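PDB 6IWF: ferric iron-binding protein HitA from Pseudomonas aeruginosa PAO1, which binds ferric iron, probably as a periplasmic solute-binding protein for iron uptake, and is involved in gallium internalization. Local coordinates for residues I99-R104 with K277-L282. Sequence-based numbering, arbitrary orientation.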
ATOM      1  N   ILE A  99       4.259  -8.302  -3.011  1.00  5.95           N
ATOM      2  CA  ILE A  99       5.332  -7.865  -3.899  1.00  5.78           C
ATOM      3  C   ILE A  99       6.258  -6.882  -3.201  1.00  7.79           C
ATOM      4  O   ILE A  99       7.479  -7.034  -3.244  1.00  8.15           O
ATOM      5  CB  ILE A  99       4.769  -7.256  -5.201  1.00  7.21           C
ATOM      6  CG1 ILE A  99       3.823  -8.237  -5.905  1.00  6.65           C
ATOM      7  CG2 ILE A  99       5.899  -6.841  -6.118  1.00 10.05           C
ATOM      8  CD1 ILE A  99       4.453  -9.589  -6.216  1.00  8.01           C
ATOM      9  N   THR A 100       5.692  -5.843  -2.581  1.00  7.54           N
ATOM     10  CA  THR A 100       6.455  -4.915  -1.755  1.00  4.78           C
ATOM     11  C   THR A 100       5.663  -4.627  -0.492  1.00  7.34           C
ATOM     12  O   THR A 100       4.461  -4.877  -0.423  1.00  5.76           O
ATOM     13  CB  THR A 100       6.747  -3.577  -2.447  1.00  9.29           C
ATOM     14  OG1 THR A 100       5.517  -2.875  -2.667  1.00  9.56           O
ATOM     15  CG2 THR A 100       7.500  -3.773  -3.781  1.00 12.49           C
ATOM     16  N   ALA A 101       6.357  -4.102   0.514  1.00  5.26           N
ATOM     17  CA  ALA A 101       5.723  -3.618   1.732  1.00  6.09           C
ATOM     18  C   ALA A 101       6.086  -2.153   1.934  1.00  4.69           C
ATOM     19  O   ALA A 101       7.126  -1.684   1.475  1.00  4.82           O
ATOM     20  CB  ALA A 101       6.151  -4.427   2.978  1.00  5.42           C
ATOM     21  N   ARG A 102       5.204  -1.422   2.605  1.00  6.32           N
ATOM     22  CA  ARG A 102       5.439  -0.017   2.911  1.00  6.14           C
ATOM     23  C   ARG A 102       5.021   0.224   4.351  1.00  7.69           C
ATOM     24  O   ARG A 102       4.361  -0.616   4.969  1.00  5.58           O
ATOM     25  CB  ARG A 102       4.614   0.894   2.016  1.00 11.44           C
ATOM     26  CG  ARG A 102       3.184   0.774   2.457  1.00 16.27           C
ATOM     27  CD  ARG A 102       2.203   0.829   1.378  1.00 20.23           C
ATOM     28  NE  ARG A 102       2.452  -0.131   0.317  1.00 18.59           N
ATOM     29  CZ  ARG A 102       1.846  -0.028  -0.855  1.00 22.14           C
ATOM     30  NH1 ARG A 102       2.083  -0.897  -1.812  1.00 26.48           N
ATOM     31  NH2 ARG A 102       0.996   0.977  -1.055  1.00 23.75           N
ATOM     32  N   THR A 103       5.333   1.410   4.871  1.00  5.94           N
ATOM     33  CA  THR A 103       4.987   1.713   6.255  1.00  5.24           C
ATOM     34  C   THR A 103       4.351   3.089   6.370  1.00  6.22           C
ATOM     35  O   THR A 103       4.733   4.028   5.662  1.00  7.73           O
ATOM     36  CB  THR A 103       6.235   1.616   7.187  1.00  7.26           C
ATOM     37  OG1 THR A 103       5.843   1.839   8.552  1.00 11.50           O
ATOM     38  CG2 THR A 103       7.332   2.611   6.806  1.00  9.32           C
ATOM     39  N   ARG A 104       3.382   3.205   7.272  1.00  3.89           N
ATOM     40  CA  ARG A 104       2.848   4.515   7.609  1.00  4.12           C
ATOM     41  C   ARG A 104       3.883   5.305   8.397  1.00  6.24           C
ATOM     42  O   ARG A 104       4.669   4.745   9.171  1.00  5.42           O
ATOM     43  CB  ARG A 104       1.556   4.381   8.425  1.00  5.88           C
ATOM     44  CG  ARG A 104       0.485   3.526   7.739  1.00  5.03           C
ATOM     45  CD  ARG A 104      -0.175   4.277   6.635  1.00 17.58           C
ATOM     46  NE  ARG A 104      -0.950   5.423   7.115  1.00  9.15           N
ATOM     47  CZ  ARG A 104      -1.549   6.265   6.280  1.00 12.84           C
ATOM     48  NH1 ARG A 104      -1.449   6.055   4.971  1.00 18.87           N
ATOM     49  NH2 ARG A 104      -2.244   7.291   6.735  1.00 13.02           N
ATOM     50  N   LYS A 277      14.424   3.617   6.186  1.00 10.29           N
ATOM     51  CA  LYS A 277      14.575   3.151   7.556  1.00 12.48           C
ATOM     52  C   LYS A 277      14.637   1.626   7.544  1.00 13.76           C
ATOM     53  O   LYS A 277      13.793   0.984   6.897  1.00 11.49           O
ATOM     54  CB  LYS A 277      13.409   3.640   8.415  1.00 10.57           C
ATOM     55  CG  LYS A 277      13.556   3.342   9.893  1.00 18.48           C
ATOM     56  CD  LYS A 277      13.502   4.623  10.701  1.00 20.61           C
ATOM     57  CE  LYS A 277      13.686   4.340  12.185  1.00 25.87           C
ATOM     58  NZ  LYS A 277      12.662   3.374  12.678  1.00 27.38           N
ATOM     59  N   PRO A 278      15.631   1.009   8.190  1.00 14.11           N
ATOM     60  CA  PRO A 278      15.749  -0.456   8.131  1.00 14.19           C
ATOM     61  C   PRO A 278      14.475  -1.142   8.606  1.00 13.06           C
ATOM     62  O   PRO A 278      13.906  -0.788   9.647  1.00 13.07           O
ATOM     63  CB  PRO A 278      16.931  -0.750   9.059  1.00 20.34           C
ATOM     64  CG  PRO A 278      17.756   0.503   8.999  1.00 18.85           C
ATOM     65  CD  PRO A 278      16.784   1.630   8.876  1.00 15.84           C
ATOM     66  N   PHE A 279      14.029  -2.129   7.821  1.00 13.41           N
ATOM     67  CA  PHE A 279      12.753  -2.794   8.089  1.00  9.82           C
ATOM     68  C   PHE A 279      12.709  -3.372   9.501  1.00 13.01           C
ATOM     69  O   PHE A 279      11.699  -3.243  10.200  1.00 12.89           O
ATOM     70  CB  PHE A 279      12.520  -3.884   7.042  1.00 12.18           C
ATOM     71  CG  PHE A 279      11.128  -4.449   7.041  1.00 14.90           C
ATOM     72  CD1 PHE A 279      10.085  -3.758   6.451  1.00 11.77           C
ATOM     73  CD2 PHE A 279      10.869  -5.677   7.634  1.00 18.29           C
ATOM     74  CE1 PHE A 279       8.798  -4.281   6.449  1.00 14.33           C
ATOM     75  CE2 PHE A 279       9.592  -6.205   7.645  1.00 26.53           C
ATOM     76  CZ  PHE A 279       8.553  -5.504   7.041  1.00 20.20           C
ATOM     77  N   ALA A 280      13.809  -3.980   9.952  1.00 13.56           N
ATOM     78  CA  ALA A 280      13.841  -4.567  11.288  1.00 20.92           C
ATOM     79  C   ALA A 280      13.705  -3.528  12.397  1.00 21.26           C
ATOM     80  O   ALA A 280      13.395  -3.894  13.536  1.00 25.28           O
ATOM     81  CB  ALA A 280      15.134  -5.365  11.472  1.00 22.41           C
ATOM     82  N   GLU A 281      13.915  -2.246  12.103  1.00 18.65           N
ATOM     83  CA  GLU A 281      13.822  -1.195  13.112  1.00 19.96           C
ATOM     84  C   GLU A 281      12.435  -0.581  13.226  1.00 20.00           C
ATOM     85  O   GLU A 281      12.239   0.313  14.059  1.00 19.67           O
ATOM     86  CB  GLU A 281      14.820  -0.078  12.811  1.00 23.15           C
ATOM     87  CG  GLU A 281      16.276  -0.501  12.878  1.00 28.35           C
ATOM     88  CD  GLU A 281      17.219   0.638  12.527  1.00 30.25           C
ATOM     89  OE1 GLU A 281      16.785   1.813  12.577  1.00 27.55           O
ATOM     90  OE2 GLU A 281      18.391   0.358  12.192  1.00 39.52           O
ATOM     91  N   LEU A 282      11.476  -1.014  12.404  1.00 12.97           N
ATOM     92  CA  LEU A 282      10.197  -0.313  12.339  1.00 12.06           C
ATOM     93  C   LEU A 282       9.330  -0.574  13.566  1.00 12.15           C
ATOM     94  O   LEU A 282       8.539   0.299  13.950  1.00  9.95           O
ATOM     95  CB  LEU A 282       9.453  -0.714  11.069  1.00  8.54           C
ATOM     96  CG  LEU A 282      10.040  -0.127   9.783  1.00  9.29           C
ATOM     97  CD1 LEU A 282       9.320  -0.729   8.568  1.00  9.15           C
ATOM     98  CD2 LEU A 282       9.923   1.388   9.790  1.00 10.46           C
TER
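Ala101 on strand 97-108 points its methyl group at the aromatic ring of Phe279, the first of two apolar touches between the strand and the loop that follows strand 264-265. The approach is oblique, with Ala101 CB 4.4 Å from Phe279 CE1. Phe279 opens a short 3-10 turn with CG anti to its backbone N (chi1 -168°), which extends the ring from the loop to the strand. Tyr264, in the strand 264-265 that pairs antiparallel with 97-108, contacts both segments: its ring meets that of Phe279 edge-to-face, its backbone is hydrogen-bonded to Ala101, and its hydroxyl to Lys277 O.

Arg102, next along, faces away from the loop and forms a salt bridge with Glu263 and a weak, long ion pair with Glu60, an Fe(3+) ligand of this protein, although no iron is bound here.

Thr103 turns back toward the loop and meets Leu282 tip to tip. Its CB is 4.1 Å from Leu282 CD1, and Thr103 CG2 lies 4.1 Å from Leu282 CD2, so both branches of the leucine take part. With OG1 anti to the backbone N (chi1 -177°), CG2 sits between that N and the carbonyl carbon, from where it meets the leucine.

The contact lies on the mixed sheet of a type 2 periplasmic-binding-protein fold, with the Thr103 side chain about 8 Å from that of Tyr196, another Fe(3+) ligand. No hydrogen bond crosses between the two segments, and only 124 Å² is buried: the loop rests on the strand by light van der Waals packing, while polar links through Tyr264 join the two indirectly.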